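Local structure of beta-lactamase (Klebsiella pneumoniae, 6M5Q) at residues 121-126 with 157-162; 261-266 with 277-282; 317-322 with 334-339. The protein probably hydrolyses beta-lactam antibiotics to substituted beta-amino acids, as a class C beta-lactamase linked to antibiotic resistance. The protein carries 1 engineered substitution. All coordinates share one frame; numbering follows the deposited sequence.

Contact 1 (121-126 with 157-162); sequences SGLQLF and SNIGTG. With IM2 ((5R)-5-[(1S,2R)-1-formyl-2-hydroxypropyl]-3-[(2-{[(E)-iminomethyl]amino}ethyl)sulfanyl]-4,5-dihydro-1H-pyrrole-2-carbox ylic acid), chain B.
S157 reaches the loop 121-126 through its hydroxyl, which donates to the backbone O of Q124, with 2.7 Å between OG and that O. The donor stands above the carbonyl plane, 39° out of it. With OG anti to the backbone N (chi1 180°), the same oxygen turns back over the helix start and accepts from G160 N at 2.9 Å, a nearly straight bond. S157 is therefore the N-cap of helix 158-171, and serine suits the place because one short hydroxyl can both donate and accept.

N158 adds a backbone bond: its N donates to L125 O at 2.7 Å, in the carbonyl plane and on a lone pair. Its side chain runs beside that of F126, amide and ring planes 83° apart, and ND2 gives a straight bond to O62 of the bound IM2 (2.9 Å). The other end of the amide, OD1, accepts from K74 NZ, so both ends are engaged. The sequence F156-S157-N158 is consistent with the Tyr-X-Asn motif of class C enzymes, with phenylalanine at the tyrosine place in this chain.

I159 points its branches at the loop. CG2 lies 4.0 Å from CD1 of L123, the two side chains crossing at about a right angle, while CD1 of I159 approaches F126 O at 3.7 Å and CG of Q124 at 3.8 Å. G160 brings its N within 3.9 Å of L123 CD1.

Loop carbonyls thus hold the first turn of the helix, and the pair of bonds on its amide limits the rotation of N158 at the ligand.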
# COMPACT_ATOMS: atom_id res chain seq x y z
N SER A 121 -1.68 -17.32 3.80
CA SER A 121 -1.72 -18.57 3.04
C SER A 121 -0.45 -19.41 3.23
O SER A 121 -0.51 -20.64 3.09
CB SER A 121 -1.92 -18.31 1.54
OG SER A 121 -0.73 -17.80 0.93
N GLY A 122 0.68 -18.78 3.53
CA GLY A 122 1.98 -19.47 3.54
C GLY A 122 2.76 -19.36 2.25
O GLY A 122 3.93 -19.80 2.21
N LEU A 123 2.17 -18.81 1.20
CA LEU A 123 2.94 -18.56 -0.01
C LEU A 123 4.13 -17.65 0.30
O LEU A 123 4.03 -16.74 1.13
CB LEU A 123 2.08 -17.90 -1.07
CG LEU A 123 1.13 -18.84 -1.83
CD1 LEU A 123 0.03 -18.04 -2.53
CD2 LEU A 123 1.93 -19.63 -2.83
N GLN A 124 5.24 -17.89 -0.39
CA GLN A 124 6.49 -17.18 -0.16
C GLN A 124 6.40 -15.74 -0.66
O GLN A 124 5.46 -15.37 -1.38
CB GLN A 124 7.65 -17.92 -0.84
CG GLN A 124 7.61 -17.87 -2.37
CD GLN A 124 8.40 -18.98 -3.05
OE1 GLN A 124 8.46 -20.12 -2.58
NE2 GLN A 124 8.99 -18.64 -4.19
N LEU A 125 7.41 -14.95 -0.32
CA LEU A 125 7.38 -13.52 -0.66
C LEU A 125 7.44 -13.30 -2.16
O LEU A 125 6.60 -12.57 -2.72
CB LEU A 125 8.54 -12.80 0.05
CG LEU A 125 8.67 -11.30 -0.27
CD1 LEU A 125 7.37 -10.54 -0.01
CD2 LEU A 125 9.81 -10.72 0.58
N PHE A 126 8.41 -13.90 -2.84
CA PHE A 126 8.71 -13.53 -4.22
C PHE A 126 8.23 -14.57 -5.21
O PHE A 126 8.44 -15.78 -5.02
CB PHE A 126 10.21 -13.29 -4.42
CG PHE A 126 10.72 -12.06 -3.73
CD1 PHE A 126 10.30 -10.80 -4.13
CD2 PHE A 126 11.59 -12.16 -2.67
CE1 PHE A 126 10.76 -9.66 -3.49
CE2 PHE A 126 12.06 -11.02 -2.01
CZ PHE A 126 11.63 -9.76 -2.42
N SER A 157 3.62 -11.88 1.26
CA SER A 157 3.68 -12.60 -0.00
C SER A 157 3.24 -11.73 -1.17
O SER A 157 2.11 -11.25 -1.19
CB SER A 157 2.82 -13.86 0.06
OG SER A 157 2.89 -14.55 -1.18
N ASN A 158 4.11 -11.58 -2.18
CA ASN A 158 3.66 -10.97 -3.42
C ASN A 158 2.77 -11.91 -4.21
O ASN A 158 1.85 -11.46 -4.89
CB ASN A 158 4.84 -10.57 -4.30
CG ASN A 158 5.70 -9.49 -3.67
OD1 ASN A 158 5.29 -8.80 -2.74
ND2 ASN A 158 6.88 -9.29 -4.24
N ILE A 159 3.02 -13.23 -4.13
CA ILE A 159 2.19 -14.19 -4.85
C ILE A 159 0.77 -14.18 -4.30
O ILE A 159 -0.20 -14.13 -5.05
CB ILE A 159 2.79 -15.61 -4.76
CG1 ILE A 159 4.27 -15.60 -5.09
CG2 ILE A 159 2.02 -16.55 -5.68
CD1 ILE A 159 4.90 -16.98 -4.95
N GLY A 160 0.64 -14.21 -2.97
CA GLY A 160 -0.69 -14.17 -2.36
C GLY A 160 -1.45 -12.91 -2.75
O GLY A 160 -2.62 -12.97 -3.10
N THR A 161 -0.78 -11.75 -2.72
CA THR A 161 -1.47 -10.52 -3.12
C THR A 161 -1.87 -10.58 -4.59
O THR A 161 -2.95 -10.09 -4.98
CB THR A 161 -0.58 -9.30 -2.90
OG1 THR A 161 -0.05 -9.32 -1.57
CG2 THR A 161 -1.42 -8.02 -3.06
N GLY A 162 -1.02 -11.20 -5.41
CA GLY A 162 -1.38 -11.42 -6.81
C GLY A 162 -2.68 -12.18 -6.95
O GLY A 162 -3.57 -11.79 -7.72
C7 IM2 B . 6.86 -4.41 -0.81
C2 IM2 B . 7.54 -6.08 1.94
C6 IM2 B . 7.84 -5.55 -1.27
C5 IM2 B . 7.86 -6.64 -0.33
C3 IM2 B . 6.26 -6.55 1.33
O7 IM2 B . 7.30 -3.34 -0.53
C61 IM2 B . 7.36 -6.09 -2.65
O62 IM2 B . 8.30 -7.03 -3.08
C62 IM2 B . 7.23 -4.96 -3.64
N4 IM2 B . 6.41 -7.01 0.10
C31 IM2 B . 4.90 -6.26 1.91
O31 IM2 B . 4.78 -5.22 2.60
O32 IM2 B . 3.95 -7.06 1.71
S21 IM2 B . 7.81 -6.76 3.60
C22 IM2 B . 6.59 -6.22 4.88
C23 IM2 B . 6.42 -4.71 5.17
N24 IM2 B . 5.77 -4.48 6.48
C25 IM2 B . 4.71 -3.53 6.88
N26 IM2 B . 4.06 -2.66 6.20
C1 IM2 B . 8.56 -6.28 1.03

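Contact 2 (261-266 with 277-282); sequences TATHTG and LMWEQL. With IM2 ((5R)-5-[(1S,2R)-1-formyl-2-hydroxypropyl]-3-[(2-{[(E)-iminomethyl]amino}ethyl)sulfanyl]-4,5-dihydro-1H-pyrrole-2-carbox ylic acid), chain B.
T263 and L277 bring the two backbones together: L277 N donates to T263 O at 3.0 Å, with an N-H...O angle of 148°. T263 lies in a type I turn from A262 to T265, at the end region of helix 254-262. A262 O takes both the backbone N of T265 and its OG1, the latter at 2.8 Å, the two donors coming from the same face of the carbonyl plane; threonine can thus reinforce the turn it closes.

Among the side chains, T263 meets the indole of W279 edge-on. Its OG1 sits near the ring plane, 3.3 Å from CD1, and is placed there by a torsion that sets it between backbone N and carbonyl carbon (chi1 66°); its polar partner is L260 O. H264 points an edge at the face of the five-membered ring of W279, a T-shaped pair with centroids 5.6 Å apart and planes at 87°. N244 holds the imidazole by NE2.

A large flat residue suits position 279, where T263 lies at the ring edge and both H264 and F334 pair edge-to-face with the indole. The arrangement packs the turn at the end of helix 254-262 against the loop leading into strand 280-283, one strand of the antiparallel sheet of the class C beta-lactamase fold.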
# COMPACT_ATOMS: atom_id res chain seq x y z
N THR A 261 -13.45 1.38 3.97
CA THR A 261 -13.52 1.21 5.42
C THR A 261 -13.31 -0.25 5.81
O THR A 261 -12.58 -0.55 6.77
CB THR A 261 -14.87 1.74 5.92
OG1 THR A 261 -14.96 3.14 5.57
CG2 THR A 261 -15.00 1.57 7.42
N ALA A 262 -13.90 -1.17 5.04
CA ALA A 262 -13.85 -2.57 5.42
C ALA A 262 -12.45 -3.17 5.30
O ALA A 262 -12.20 -4.19 5.94
CB ALA A 262 -14.83 -3.39 4.57
N THR A 263 -11.55 -2.55 4.53
CA THR A 263 -10.18 -3.05 4.51
C THR A 263 -9.49 -2.89 5.85
O THR A 263 -8.46 -3.53 6.07
CB THR A 263 -9.30 -2.38 3.44
OG1 THR A 263 -9.11 -0.99 3.75
CG2 THR A 263 -9.84 -2.56 2.02
N HIS A 264 -10.03 -2.05 6.74
CA HIS A 264 -9.45 -1.85 8.06
C HIS A 264 -9.91 -2.89 9.07
O HIS A 264 -9.56 -2.77 10.24
CB HIS A 264 -9.81 -0.46 8.63
CG HIS A 264 -9.64 0.68 7.66
ND1 HIS A 264 -10.10 1.93 7.97
CD2 HIS A 264 -9.11 0.76 6.42
CE1 HIS A 264 -9.83 2.76 6.97
NE2 HIS A 264 -9.24 2.07 6.01
N THR A 265 -10.74 -3.85 8.66
CA THR A 265 -11.17 -4.90 9.58
C THR A 265 -9.97 -5.70 10.03
O THR A 265 -9.12 -6.06 9.22
CB THR A 265 -12.13 -5.82 8.84
OG1 THR A 265 -13.23 -5.06 8.35
CG2 THR A 265 -12.63 -6.92 9.74
N GLY A 266 -9.91 -6.00 11.32
CA GLY A 266 -8.76 -6.69 11.87
C GLY A 266 -8.98 -8.19 11.91
O GLY A 266 -9.92 -8.68 12.56
N LEU A 277 -6.94 -6.15 6.03
CA LEU A 277 -6.84 -6.57 4.63
C LEU A 277 -5.72 -5.76 4.00
O LEU A 277 -5.91 -4.61 3.58
CB LEU A 277 -8.17 -6.43 3.90
CG LEU A 277 -8.37 -7.46 2.77
CD1 LEU A 277 -8.53 -8.87 3.32
CD2 LEU A 277 -9.56 -7.09 1.89
N MET A 278 -4.52 -6.35 3.99
CA MET A 278 -3.24 -5.74 3.59
C MET A 278 -2.74 -4.63 4.51
O MET A 278 -1.58 -4.67 4.92
CB MET A 278 -3.23 -5.31 2.11
CG MET A 278 -3.29 -6.51 1.14
SD MET A 278 -1.80 -7.53 1.28
CE MET A 278 -2.43 -9.09 0.68
N TRP A 279 -3.59 -3.67 4.88
CA TRP A 279 -3.17 -2.70 5.89
C TRP A 279 -2.78 -3.41 7.19
O TRP A 279 -3.28 -4.50 7.50
CB TRP A 279 -4.32 -1.73 6.21
CG TRP A 279 -4.75 -0.86 5.08
CD1 TRP A 279 -5.89 -0.97 4.31
CD2 TRP A 279 -4.05 0.30 4.59
NE1 TRP A 279 -5.94 0.04 3.39
CE2 TRP A 279 -4.84 0.84 3.54
CE3 TRP A 279 -2.86 0.94 4.96
CZ2 TRP A 279 -4.45 1.97 2.83
CZ3 TRP A 279 -2.47 2.08 4.24
CH2 TRP A 279 -3.28 2.57 3.20
N GLU A 280 -1.91 -2.77 7.96
CA GLU A 280 -1.51 -3.20 9.30
C GLU A 280 -1.85 -2.09 10.28
O GLU A 280 -1.80 -0.91 9.91
CB GLU A 280 0.03 -3.41 9.38
CG GLU A 280 0.57 -4.42 8.40
CD GLU A 280 2.05 -4.68 8.61
OE1 GLU A 280 2.66 -4.09 9.53
OE2 GLU A 280 2.60 -5.48 7.84
N GLN A 281 -2.19 -2.45 11.52
CA GLN A 281 -2.56 -1.43 12.49
C GLN A 281 -2.07 -1.79 13.89
O GLN A 281 -1.82 -2.96 14.21
CB GLN A 281 -4.05 -1.11 12.51
CG GLN A 281 -4.88 -2.23 13.07
CD GLN A 281 -6.39 -1.95 12.92
OE1 GLN A 281 -6.85 -1.39 11.94
NE2 GLN A 281 -7.18 -2.41 13.91
N LEU A 282 -1.96 -0.75 14.72
CA LEU A 282 -1.63 -0.81 16.14
C LEU A 282 -2.64 0.05 16.90
O LEU A 282 -3.18 1.00 16.35
CB LEU A 282 -0.23 -0.26 16.41
CG LEU A 282 0.96 -1.13 15.99
CD1 LEU A 282 2.23 -0.33 16.03
CD2 LEU A 282 1.07 -2.29 16.94
C7 IM2 B . 6.86 -4.41 -0.81
C2 IM2 B . 7.54 -6.08 1.94
C6 IM2 B . 7.84 -5.55 -1.27
C5 IM2 B . 7.86 -6.64 -0.33
C3 IM2 B . 6.26 -6.55 1.33
O7 IM2 B . 7.30 -3.34 -0.53
C61 IM2 B . 7.36 -6.09 -2.65
O62 IM2 B . 8.30 -7.03 -3.08
C62 IM2 B . 7.23 -4.96 -3.64
N4 IM2 B . 6.41 -7.01 0.10
C31 IM2 B . 4.90 -6.26 1.91
O31 IM2 B . 4.78 -5.22 2.60
O32 IM2 B . 3.95 -7.06 1.71
S21 IM2 B . 7.81 -6.76 3.60
C22 IM2 B . 6.59 -6.22 4.88
C23 IM2 B . 6.42 -4.71 5.17
N24 IM2 B . 5.77 -4.48 6.48
C25 IM2 B . 4.71 -3.53 6.88
N26 IM2 B . 4.06 -2.66 6.20
C1 IM2 B . 8.56 -6.28 1.03

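Contact 3 (317-322 with 334-339); sequences VWINKT and FVPAKK. With IM2 ((5R)-5-[(1S,2R)-1-formyl-2-hydroxypropyl]-3-[(2-{[(E)-iminomethyl]amino}ethyl)sulfanyl]-4,5-dihydro-1H-pyrrole-2-carbox ylic acid), chain B.
I319 and F334 face each other as an antiparallel hydrogen-bonded pair, joined by two backbone bonds: I319 N to F334 O and F334 N to I319 O, both 2.9 Å. Their side chains stand on the same face of the sheet, and that of I319 can be followed outward over the phenyl ring. CB lies over one face, 4.0 Å from the ring centroid and only 16° off the normal, a CH-pi contact displaced slightly toward the rim. From there the two branches part. CG2 is the short one and touches the ring at CZ, 3.7 Å away. CG1 leaves anti to the carbonyl carbon (chi1 -57°), and the extended second torsion carries CD1 to the neighbouring ring atom CE2, at 3.8 Å. CD1 then ends against CG of P336, 3.9 Å off, where the two side chains cross at about a right angle. A beta-branched isoleucine suits this place, since its fork sits over the outer end of the ring, CE1-CZ-CE2, while its longer arm reaches the proline.

On the other face, W318 sets CE3 against CG2 of V335, also 3.9 Å apart. V317 O, buried here, has no hydrogen-bond partner in the model; the CA-H of V335 points at it from a CA-to-O distance of 3.5 Å, a CA-H...O contact that may compensate in part. The strand ends at V335, and P336 opens the 3-10 turn 336-338 that follows.

Further along strand 317-325, K321 NZ donates to carboxylate O31 of IM2, a contact suited to a cationic chain, and T322 OG1 accepts from N26 of the ligand. The pairing ties together the two arms of a beta hairpin, whose first strand carries the Lys-Thr-Gly motif of serine beta-lactamases, begun by K321 and T322.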
# COMPACT_ATOMS: atom_id res chain seq x y z
N VAL A 317 -6.87 3.85 16.25
CA VAL A 317 -5.78 3.01 15.79
C VAL A 317 -4.88 3.81 14.87
O VAL A 317 -5.30 4.79 14.26
CB VAL A 317 -6.27 1.74 15.04
CG1 VAL A 317 -6.91 0.73 16.01
CG2 VAL A 317 -7.23 2.11 13.93
N TRP A 318 -3.63 3.34 14.78
CA TRP A 318 -2.64 3.81 13.82
C TRP A 318 -2.62 2.78 12.70
O TRP A 318 -2.24 1.63 12.91
CB TRP A 318 -1.29 3.84 14.53
CG TRP A 318 -0.09 4.12 13.68
CD1 TRP A 318 0.59 3.22 12.88
CD2 TRP A 318 0.66 5.34 13.62
NE1 TRP A 318 1.68 3.83 12.31
CE2 TRP A 318 1.75 5.12 12.75
CE3 TRP A 318 0.51 6.59 14.23
CZ2 TRP A 318 2.68 6.12 12.46
CZ3 TRP A 318 1.43 7.58 13.93
CH2 TRP A 318 2.50 7.34 13.06
N ILE A 319 -3.08 3.17 11.50
CA ILE A 319 -3.14 2.28 10.34
C ILE A 319 -2.01 2.66 9.41
O ILE A 319 -1.80 3.85 9.15
CB ILE A 319 -4.50 2.39 9.63
CG1 ILE A 319 -5.63 2.08 10.62
CG2 ILE A 319 -4.54 1.42 8.45
CD1 ILE A 319 -7.02 2.24 10.04
N ASN A 320 -1.26 1.68 8.90
CA ASN A 320 -0.08 2.05 8.13
C ASN A 320 0.30 0.96 7.14
O ASN A 320 -0.16 -0.18 7.21
CB ASN A 320 1.11 2.51 9.03
CG ASN A 320 1.77 1.36 9.82
OD1 ASN A 320 1.26 0.21 9.90
ND2 ASN A 320 2.88 1.68 10.42
N LYS A 321 1.15 1.36 6.20
CA LYS A 321 1.71 0.42 5.23
C LYS A 321 3.00 1.01 4.69
O LYS A 321 3.05 2.18 4.32
CB LYS A 321 0.72 0.21 4.08
CG LYS A 321 1.17 -0.84 3.06
CD LYS A 321 0.89 -2.21 3.59
CE LYS A 321 1.64 -3.26 2.80
NZ LYS A 321 3.04 -3.36 3.25
N THR A 322 4.05 0.19 4.64
CA THR A 322 5.30 0.54 3.96
C THR A 322 5.32 -0.10 2.58
O THR A 322 4.65 -1.10 2.32
CB THR A 322 6.52 0.01 4.74
OG1 THR A 322 6.46 -1.41 4.79
CG2 THR A 322 6.54 0.55 6.16
N PHE A 334 -2.03 6.71 9.00
CA PHE A 334 -3.14 7.59 9.34
C PHE A 334 -3.85 7.09 10.59
O PHE A 334 -3.82 5.91 10.93
CB PHE A 334 -4.09 7.79 8.15
CG PHE A 334 -4.77 6.52 7.65
CD1 PHE A 334 -4.13 5.68 6.73
CD2 PHE A 334 -6.07 6.19 8.04
CE1 PHE A 334 -4.77 4.53 6.25
CE2 PHE A 334 -6.71 5.04 7.55
CZ PHE A 334 -6.05 4.22 6.64
N VAL A 335 -4.50 8.03 11.28
CA VAL A 335 -5.19 7.79 12.54
C VAL A 335 -6.62 8.29 12.36
O VAL A 335 -6.87 9.51 12.44
CB VAL A 335 -4.49 8.48 13.72
CG1 VAL A 335 -5.22 8.21 15.05
CG2 VAL A 335 -3.03 8.05 13.83
N PRO A 336 -7.57 7.41 12.11
CA PRO A 336 -8.92 7.91 11.80
C PRO A 336 -9.52 8.75 12.92
O PRO A 336 -10.19 9.76 12.64
CB PRO A 336 -9.71 6.62 11.53
CG PRO A 336 -8.65 5.66 11.03
CD PRO A 336 -7.43 5.97 11.86
N ALA A 337 -9.27 8.40 14.19
CA ALA A 337 -9.82 9.16 15.30
C ALA A 337 -9.36 10.60 15.28
O ALA A 337 -10.04 11.48 15.84
CB ALA A 337 -9.42 8.51 16.62
N LYS A 338 -8.20 10.86 14.73
CA LYS A 338 -7.65 12.21 14.67
C LYS A 338 -7.80 12.85 13.30
O LYS A 338 -7.33 13.98 13.12
CB LYS A 338 -6.18 12.19 15.12
CG LYS A 338 -5.90 11.67 16.52
CD LYS A 338 -6.65 12.49 17.55
CE LYS A 338 -6.32 12.00 18.96
NZ LYS A 338 -7.28 12.50 19.97
N LYS A 339 -8.45 12.17 12.34
CA LYS A 339 -8.57 12.64 10.96
C LYS A 339 -7.24 13.20 10.46
O LYS A 339 -7.20 14.29 9.86
CB LYS A 339 -9.69 13.68 10.83
CG LYS A 339 -11.03 13.14 11.27
CD LYS A 339 -11.54 12.01 10.40
CE LYS A 339 -12.89 11.50 10.91
NZ LYS A 339 -13.57 10.65 9.90
C7 IM2 B . 6.86 -4.41 -0.81
C2 IM2 B . 7.54 -6.08 1.94
C6 IM2 B . 7.84 -5.55 -1.27
C5 IM2 B . 7.86 -6.64 -0.33
C3 IM2 B . 6.26 -6.55 1.33
O7 IM2 B . 7.30 -3.34 -0.53
C61 IM2 B . 7.36 -6.09 -2.65
O62 IM2 B . 8.30 -7.03 -3.08
C62 IM2 B . 7.23 -4.96 -3.64
N4 IM2 B . 6.41 -7.01 0.10
C31 IM2 B . 4.90 -6.26 1.91
O31 IM2 B . 4.78 -5.22 2.60
O32 IM2 B . 3.95 -7.06 1.71
S21 IM2 B . 7.81 -6.76 3.60
C22 IM2 B . 6.59 -6.22 4.88
C23 IM2 B . 6.42 -4.71 5.17
N24 IM2 B . 5.77 -4.48 6.48
C25 IM2 B . 4.71 -3.53 6.88
N26 IM2 B . 4.06 -2.66 6.20
C1 IM2 B . 8.56 -6.28 1.03

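Overall arrangement
All three contacts reach IM2, each from a different element. Contact 1 offers N158, whose side chain is about 5 Å from that of S71, the residue seen covalently bound to a ligand in a structure of this protein. Contact 2 brings E280 beside the ligand tail, and contact 3 supplies K321 and T322. Contacts 2 and 3 are neighbours in one sheet, centres about 10 Å apart, probably bonded through E280 O to N320 N at 2.8 Å. Contact 1 is about 18 Å from contact 2, centre to centre, yet T161 OG1 packs on M278 CE. Contacts 1 and 3 lie about 25 Å apart by centres, yet N158 and K321 both bind IM2, which therefore lies between helix and sheet.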